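Local structure of iron Super-Oxide Dismutase (Plasmodium knowlesi, 2AWP) at residues I93-F107 / W125-L137. The protein probably uses an iron cofactor to convert superoxide radicals into hydrogen peroxide and dioxygen, protecting the cell from their toxicity. Sequence-based numbering, arbitrary orientation.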
loop_
_atom_site.group_PDB
_atom_site.type_symbol
_atom_site.label_atom_id
_atom_site.label_comp_id
_atom_site.label_asym_id
_atom_site.label_seq_id
_atom_site.Cartn_x
_atom_site.Cartn_y
_atom_site.Cartn_z
ATOM N N ILE A 93 -17.726 19.087 -18.130
ATOM C CA ILE A 93 -17.644 17.755 -17.541
ATOM C C ILE A 93 -19.005 17.116 -17.179
ATOM O O ILE A 93 -19.177 15.908 -17.257
ATOM C CB ILE A 93 -16.658 17.734 -16.310
ATOM C CG1 ILE A 93 -16.387 16.295 -15.847
ATOM C CG2 ILE A 93 -17.215 18.555 -15.127
ATOM C CD1 ILE A 93 -15.567 15.497 -16.845
ATOM N N LYS A 94 -19.975 17.923 -16.777
ATOM C CA LYS A 94 -21.313 17.406 -16.516
ATOM C C LYS A 94 -21.909 16.709 -17.765
ATOM O O LYS A 94 -22.469 15.610 -17.684
ATOM C CB LYS A 94 -22.204 18.575 -16.131
ATOM C CG LYS A 94 -23.652 18.234 -15.911
ATOM C CD LYS A 94 -24.404 19.534 -15.654
ATOM C CE LYS A 94 -25.625 19.299 -14.823
ATOM N NZ LYS A 94 -25.340 18.665 -13.479
ATOM N N GLU A 95 -21.829 17.390 -18.896
ATOM C CA GLU A 95 -22.409 16.887 -20.139
ATOM C C GLU A 95 -21.629 15.678 -20.659
ATOM O O GLU A 95 -22.220 14.715 -21.107
ATOM C CB GLU A 95 -22.519 18.005 -21.177
ATOM C CG GLU A 95 -23.415 19.184 -20.741
ATOM C CD GLU A 95 -22.982 20.525 -21.362
ATOM O OE1 GLU A 95 -22.911 20.611 -22.617
ATOM O OE2 GLU A 95 -22.693 21.489 -20.602
ATOM N N LYS A 96 -20.303 15.709 -20.543
ATOM C CA LYS A 96 -19.428 14.601 -20.941
ATOM C C LYS A 96 -19.692 13.338 -20.110
ATOM O O LYS A 96 -19.704 12.211 -20.651
ATOM C CB LYS A 96 -17.940 15.004 -20.823
ATOM C CG LYS A 96 -16.960 14.015 -21.479
ATOM C CD LYS A 96 -16.946 14.113 -22.983
ATOM C CE LYS A 96 -16.030 13.050 -23.575
ATOM N NZ LYS A 96 -16.263 12.859 -25.017
ATOM N N ILE A 97 -19.888 13.517 -18.804
ATOM C CA ILE A 97 -20.264 12.400 -17.944
ATOM C C ILE A 97 -21.640 11.813 -18.325
ATOM O O ILE A 97 -21.840 10.577 -18.372
ATOM C CB ILE A 97 -20.222 12.810 -16.409
ATOM C CG1 ILE A 97 -18.752 12.871 -15.939
ATOM C CG2 ILE A 97 -21.036 11.818 -15.585
ATOM C CD1 ILE A 97 -18.484 13.546 -14.571
ATOM N N GLN A 98 -22.602 12.696 -18.578
ATOM C CA GLN A 98 -23.910 12.238 -19.096
ATOM C C GLN A 98 -23.711 11.355 -20.337
ATOM O O GLN A 98 -24.301 10.286 -20.443
ATOM C CB GLN A 98 -24.840 13.428 -19.423
ATOM C CG GLN A 98 -25.317 14.201 -18.199
ATOM C CD GLN A 98 -25.805 15.602 -18.522
ATOM O OE1 GLN A 98 -25.719 16.058 -19.676
ATOM N NE2 GLN A 98 -26.323 16.302 -17.499
ATOM N N GLU A 99 -22.883 11.803 -21.280
ATOM C CA GLU A 99 -22.710 11.097 -22.539
ATOM C C GLU A 99 -22.079 9.733 -22.351
ATOM O O GLU A 99 -22.499 8.737 -22.966
ATOM C CB GLU A 99 -21.844 11.927 -23.492
ATOM C CG GLU A 99 -22.534 13.150 -24.016
ATOM C CD GLU A 99 -21.595 14.047 -24.812
ATOM O OE1 GLU A 99 -20.509 13.562 -25.207
ATOM O OE2 GLU A 99 -21.937 15.231 -25.032
ATOM N N ASP A 100 -21.059 9.682 -21.488
ATOM C CA ASP A 100 -20.206 8.512 -21.412
ATOM C C ASP A 100 -20.605 7.546 -20.290
ATOM O O ASP A 100 -20.250 6.374 -20.341
ATOM C CB ASP A 100 -18.717 8.954 -21.336
ATOM C CG ASP A 100 -18.267 9.702 -22.593
ATOM O OD1 ASP A 100 -19.000 9.679 -23.619
ATOM O OD2 ASP A 100 -17.201 10.344 -22.560
ATOM N N PHE A 101 -21.356 8.022 -19.295
ATOM C CA PHE A 101 -21.814 7.138 -18.203
ATOM C C PHE A 101 -23.326 7.083 -18.064
ATOM O O PHE A 101 -23.840 6.249 -17.320
ATOM C CB PHE A 101 -21.159 7.517 -16.837
ATOM C CG PHE A 101 -19.650 7.427 -16.847
ATOM C CD1 PHE A 101 -19.013 6.224 -16.587
ATOM C CD2 PHE A 101 -18.878 8.531 -17.150
ATOM C CE1 PHE A 101 -17.616 6.119 -16.596
ATOM C CE2 PHE A 101 -17.451 8.446 -17.175
ATOM C CZ PHE A 101 -16.830 7.240 -16.913
ATOM N N GLY A 102 -24.034 7.951 -18.786
ATOM C CA GLY A 102 -25.509 7.995 -18.712
ATOM C C GLY A 102 -26.012 8.988 -17.687
ATOM O O GLY A 102 -27.030 9.666 -17.902
ATOM N N SER A 103 -25.297 9.085 -16.555
ATOM C CA SER A 103 -25.662 9.985 -15.459
ATOM C C SER A 103 -24.478 10.167 -14.525
ATOM O O SER A 103 -23.600 9.304 -14.471
ATOM C CB SER A 103 -26.852 9.424 -14.668
ATOM O OG SER A 103 -26.523 8.299 -13.889
ATOM N N PHE A 104 -24.474 11.263 -13.773
ATOM C CA PHE A 104 -23.494 11.417 -12.701
ATOM C C PHE A 104 -23.583 10.276 -11.690
ATOM O O PHE A 104 -22.556 9.753 -11.273
ATOM C CB PHE A 104 -23.583 12.785 -11.997
ATOM C CG PHE A 104 -22.707 12.879 -10.780
ATOM C CD1 PHE A 104 -21.310 12.792 -10.897
ATOM C CD2 PHE A 104 -23.275 12.995 -9.508
ATOM C CE1 PHE A 104 -20.490 12.877 -9.762
ATOM C CE2 PHE A 104 -22.460 13.068 -8.370
ATOM C CZ PHE A 104 -21.077 13.008 -8.505
ATOM N N ASN A 105 -24.794 9.876 -11.298
ATOM C CA ASN A 105 -24.920 8.755 -10.344
ATOM C C ASN A 105 -24.301 7.451 -10.827
ATOM O O ASN A 105 -23.702 6.706 -10.037
ATOM C CB ASN A 105 -26.360 8.517 -9.881
ATOM C CG ASN A 105 -26.780 9.463 -8.746
ATOM O OD1 ASN A 105 -27.976 9.691 -8.535
ATOM N ND2 ASN A 105 -25.793 10.045 -8.023
ATOM N N ASN A 106 -24.455 7.153 -12.114
ATOM C CA ASN A 106 -23.800 5.979 -12.678
ATOM C C ASN A 106 -22.294 6.111 -12.529
ATOM O O ASN A 106 -21.636 5.174 -12.071
ATOM C CB ASN A 106 -24.200 5.733 -14.143
ATOM C CG ASN A 106 -25.676 5.309 -14.291
ATOM O OD1 ASN A 106 -26.350 4.980 -13.303
ATOM N ND2 ASN A 106 -26.188 5.351 -15.521
ATOM N N PHE A 107 -21.743 7.258 -12.923
ATOM C CA PHE A 107 -20.299 7.459 -12.812
ATOM C C PHE A 107 -19.828 7.286 -11.345
ATOM O O PHE A 107 -18.842 6.576 -11.068
ATOM C CB PHE A 107 -19.877 8.817 -13.389
ATOM C CG PHE A 107 -18.535 9.271 -12.911
ATOM C CD1 PHE A 107 -17.384 8.600 -13.299
ATOM C CD2 PHE A 107 -18.427 10.350 -12.026
ATOM C CE1 PHE A 107 -16.126 8.998 -12.797
ATOM C CE2 PHE A 107 -17.185 10.774 -11.552
ATOM C CZ PHE A 107 -16.033 10.102 -11.945
ATOM N N TRP A 125 -8.760 6.682 -11.313
ATOM C CA TRP A 125 -8.698 7.818 -12.234
ATOM C C TRP A 125 -9.992 7.975 -13.044
ATOM O O TRP A 125 -10.627 6.992 -13.406
ATOM C CB TRP A 125 -7.540 7.648 -13.227
ATOM C CG TRP A 125 -6.224 7.458 -12.597
ATOM C CD1 TRP A 125 -5.676 6.272 -12.186
ATOM C CD2 TRP A 125 -5.271 8.478 -12.283
ATOM N NE1 TRP A 125 -4.451 6.492 -11.648
ATOM C CE2 TRP A 125 -4.167 7.836 -11.693
ATOM C CE3 TRP A 125 -5.232 9.872 -12.473
ATOM C CZ2 TRP A 125 -3.023 8.534 -11.269
ATOM C CZ3 TRP A 125 -4.084 10.581 -12.031
ATOM C CH2 TRP A 125 -2.999 9.902 -11.444
ATOM N N LEU A 126 -10.375 9.231 -13.297
ATOM C CA LEU A 126 -11.246 9.530 -14.408
ATOM C C LEU A 126 -10.301 10.004 -15.494
ATOM O O LEU A 126 -9.456 10.878 -15.242
ATOM C CB LEU A 126 -12.271 10.624 -14.073
ATOM C CG LEU A 126 -13.149 11.054 -15.258
ATOM C CD1 LEU A 126 -14.018 9.900 -15.752
ATOM C CD2 LEU A 126 -13.986 12.280 -14.838
ATOM N N VAL A 127 -10.423 9.405 -16.684
ATOM C CA VAL A 127 -9.522 9.744 -17.797
ATOM C C VAL A 127 -10.313 9.928 -19.090
ATOM O O VAL A 127 -11.367 9.325 -19.265
ATOM C CB VAL A 127 -8.349 8.712 -18.034
ATOM C CG1 VAL A 127 -7.793 8.116 -16.712
ATOM C CG2 VAL A 127 -8.747 7.610 -18.978
ATOM N N LEU A 128 -9.810 10.796 -19.963
ATOM C CA LEU A 128 -10.275 10.804 -21.336
ATOM C C LEU A 128 -9.388 9.825 -22.087
ATOM O O LEU A 128 -8.210 10.064 -22.264
ATOM C CB LEU A 128 -10.180 12.201 -21.952
ATOM C CG LEU A 128 -10.842 12.375 -23.327
ATOM C CD1 LEU A 128 -12.382 12.389 -23.199
ATOM C CD2 LEU A 128 -10.300 13.649 -24.066
ATOM N N ASN A 129 -9.984 8.727 -22.539
ATOM C CA ASN A 129 -9.212 7.692 -23.211
ATOM C C ASN A 129 -8.781 8.089 -24.637
ATOM O O ASN A 129 -9.086 9.187 -25.129
ATOM C CB ASN A 129 -9.921 6.326 -23.113
ATOM C CG ASN A 129 -11.087 6.161 -24.098
ATOM O OD1 ASN A 129 -11.297 6.970 -25.009
ATOM N ND2 ASN A 129 -11.877 5.113 -23.888
ATOM N N ASN A 130 -8.039 7.204 -25.285
ATOM C CA ASN A 130 -7.471 7.513 -26.604
ATOM C C ASN A 130 -8.535 7.454 -27.732
ATOM O O ASN A 130 -8.219 7.674 -28.909
ATOM C CB ASN A 130 -6.265 6.615 -26.871
ATOM C CG ASN A 130 -5.172 6.786 -25.818
ATOM O OD1 ASN A 130 -4.894 7.909 -25.368
ATOM N ND2 ASN A 130 -4.554 5.669 -25.417
ATOM N N ASN A 131 -9.791 7.198 -27.338
ATOM C CA ASN A 131 -10.963 7.277 -28.224
ATOM C C ASN A 131 -11.903 8.452 -27.842
ATOM O O ASN A 131 -13.084 8.453 -28.200
ATOM C CB ASN A 131 -11.647 5.884 -28.264
ATOM C CG ASN A 131 -12.924 5.825 -29.118
ATOM O OD1 ASN A 131 -13.946 5.311 -28.657
ATOM N ND2 ASN A 131 -12.867 6.311 -30.358
ATOM N N ASN A 132 -11.377 9.442 -27.109
ATOM C CA ASN A 132 -12.139 10.655 -26.747
ATOM C C ASN A 132 -13.319 10.342 -25.813
ATOM O O ASN A 132 -14.270 11.095 -25.785
ATOM C CB ASN A 132 -12.667 11.364 -28.030
ATOM C CG ASN A 132 -12.752 12.888 -27.886
ATOM O OD1 ASN A 132 -13.814 13.504 -28.129
ATOM N ND2 ASN A 132 -11.634 13.507 -27.500
ATOM N N LYS A 133 -13.286 9.201 -25.113
ATOM C CA LYS A 133 -14.362 8.835 -24.175
ATOM C C LYS A 133 -13.863 8.857 -22.737
ATOM O O LYS A 133 -12.776 8.329 -22.451
ATOM C CB LYS A 133 -14.902 7.424 -24.441
ATOM C CG LYS A 133 -15.486 7.161 -25.835
ATOM C CD LYS A 133 -16.567 8.121 -26.217
ATOM C CE LYS A 133 -17.437 7.508 -27.336
ATOM N NZ LYS A 133 -18.421 8.496 -27.796
ATOM N N LEU A 134 -14.685 9.381 -21.822
ATOM C CA LEU A 134 -14.381 9.269 -20.380
ATOM C C LEU A 134 -14.516 7.833 -19.907
ATOM O O LEU A 134 -15.524 7.180 -20.128
ATOM C CB LEU A 134 -15.295 10.155 -19.511
ATOM C CG LEU A 134 -15.143 11.675 -19.609
ATOM C CD1 LEU A 134 -16.124 12.371 -18.635
ATOM C CD2 LEU A 134 -13.719 12.124 -19.364
ATOM N N VAL A 135 -13.490 7.350 -19.223
ATOM C CA VAL A 135 -13.574 6.058 -18.590
ATOM C C VAL A 135 -12.947 6.129 -17.183
ATOM O O VAL A 135 -12.242 7.093 -16.842
ATOM C CB VAL A 135 -12.902 4.961 -19.456
ATOM C CG1 VAL A 135 -13.597 4.845 -20.876
ATOM C CG2 VAL A 135 -11.388 5.187 -19.572
ATOM N N ILE A 136 -13.182 5.090 -16.398
ATOM C CA ILE A 136 -12.567 4.937 -15.093
ATOM C C ILE A 136 -11.447 3.910 -15.208
ATOM O O ILE A 136 -11.644 2.845 -15.776
ATOM C CB ILE A 136 -13.587 4.439 -14.026
ATOM C CG1 ILE A 136 -14.660 5.481 -13.762
ATOM C CG2 ILE A 136 -12.878 4.086 -12.727
ATOM C CD1 ILE A 136 -15.946 4.862 -13.152
ATOM N N LEU A 137 -10.282 4.251 -14.669
ATOM C CA LEU A 137 -9.131 3.362 -14.655
ATOM C C LEU A 137 -8.576 3.317 -13.240
ATOM O O LEU A 137 -8.811 4.222 -12.449
ATOM C CB LEU A 137 -8.015 3.888 -15.593
ATOM C CG LEU A 137 -8.276 3.953 -17.114
ATOM C CD1 LEU A 137 -7.022 4.484 -17.823
ATOM C CD2 LEU A 137 -8.700 2.587 -17.698
HETATM O O HOH W 1 -16.284 15.442 -26.590
HETATM O O HOH W 2 -17.412 5.468 -20.565
HETATM O O HOH W 3 -20.107 8.081 -25.445
#
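D100 and K96, one turn apart on helix 93-101, hold the backbone of 132-134. The N-H of L134 donates to D100 OD2 (2.8 Å, 167° at the hydrogen), nearly straight but from above the carboxylate plane. L134 N thus finds its acceptor on the helix, while V135 N bonds to V127 O within the hairpin. D100 OD1 accepts from a water, and that water accepts from K133 NZ (2.9 Å), so the two charges are linked without direct contact. K96 CG lies opposite the backbone N (chi1 -168°), which lays it on L134; a bend at chi2 then carries NZ to the turn. There NZ donates to N132 O at 2.8 Å, nearly head-on to the carbonyl, and also to a second water, which returns only a weak bond to N132 OD1. D100 OD2 lies 3.6 Å from K96 NZ, a long salt bridge. A third water donates to both D100 O and L134 O, tying the last turn of the helix to the edge strand.

In the C-terminal alpha/beta domain of the iron/manganese superoxide dismutases, this helix lies across a beta hairpin of the three-stranded antiparallel sheet, at 77° to strand 134-137. In the hairpin's turn 129-132, N129 OD1 accepts from N131 N, which makes an Asx turn, and from K133 N on the opposite face of its amide.

Next to these polar groups the contact is apolar. L134 CD1 sits tightly against K96 CG (3.4 Å) and touches I93 CD1 and I97 CG1. F101 CE2 touches L134 CB at 3.6 Å, the two side chains crossing at about a right angle. F107 CD1 stands over the centre of one face of the F101 ring. F107 CE1 meets L126 CD1 at 3.7 Å, and I136 CG1 lies at the F107 ring edge. W185 of helix 185-196 touches I93 and I97.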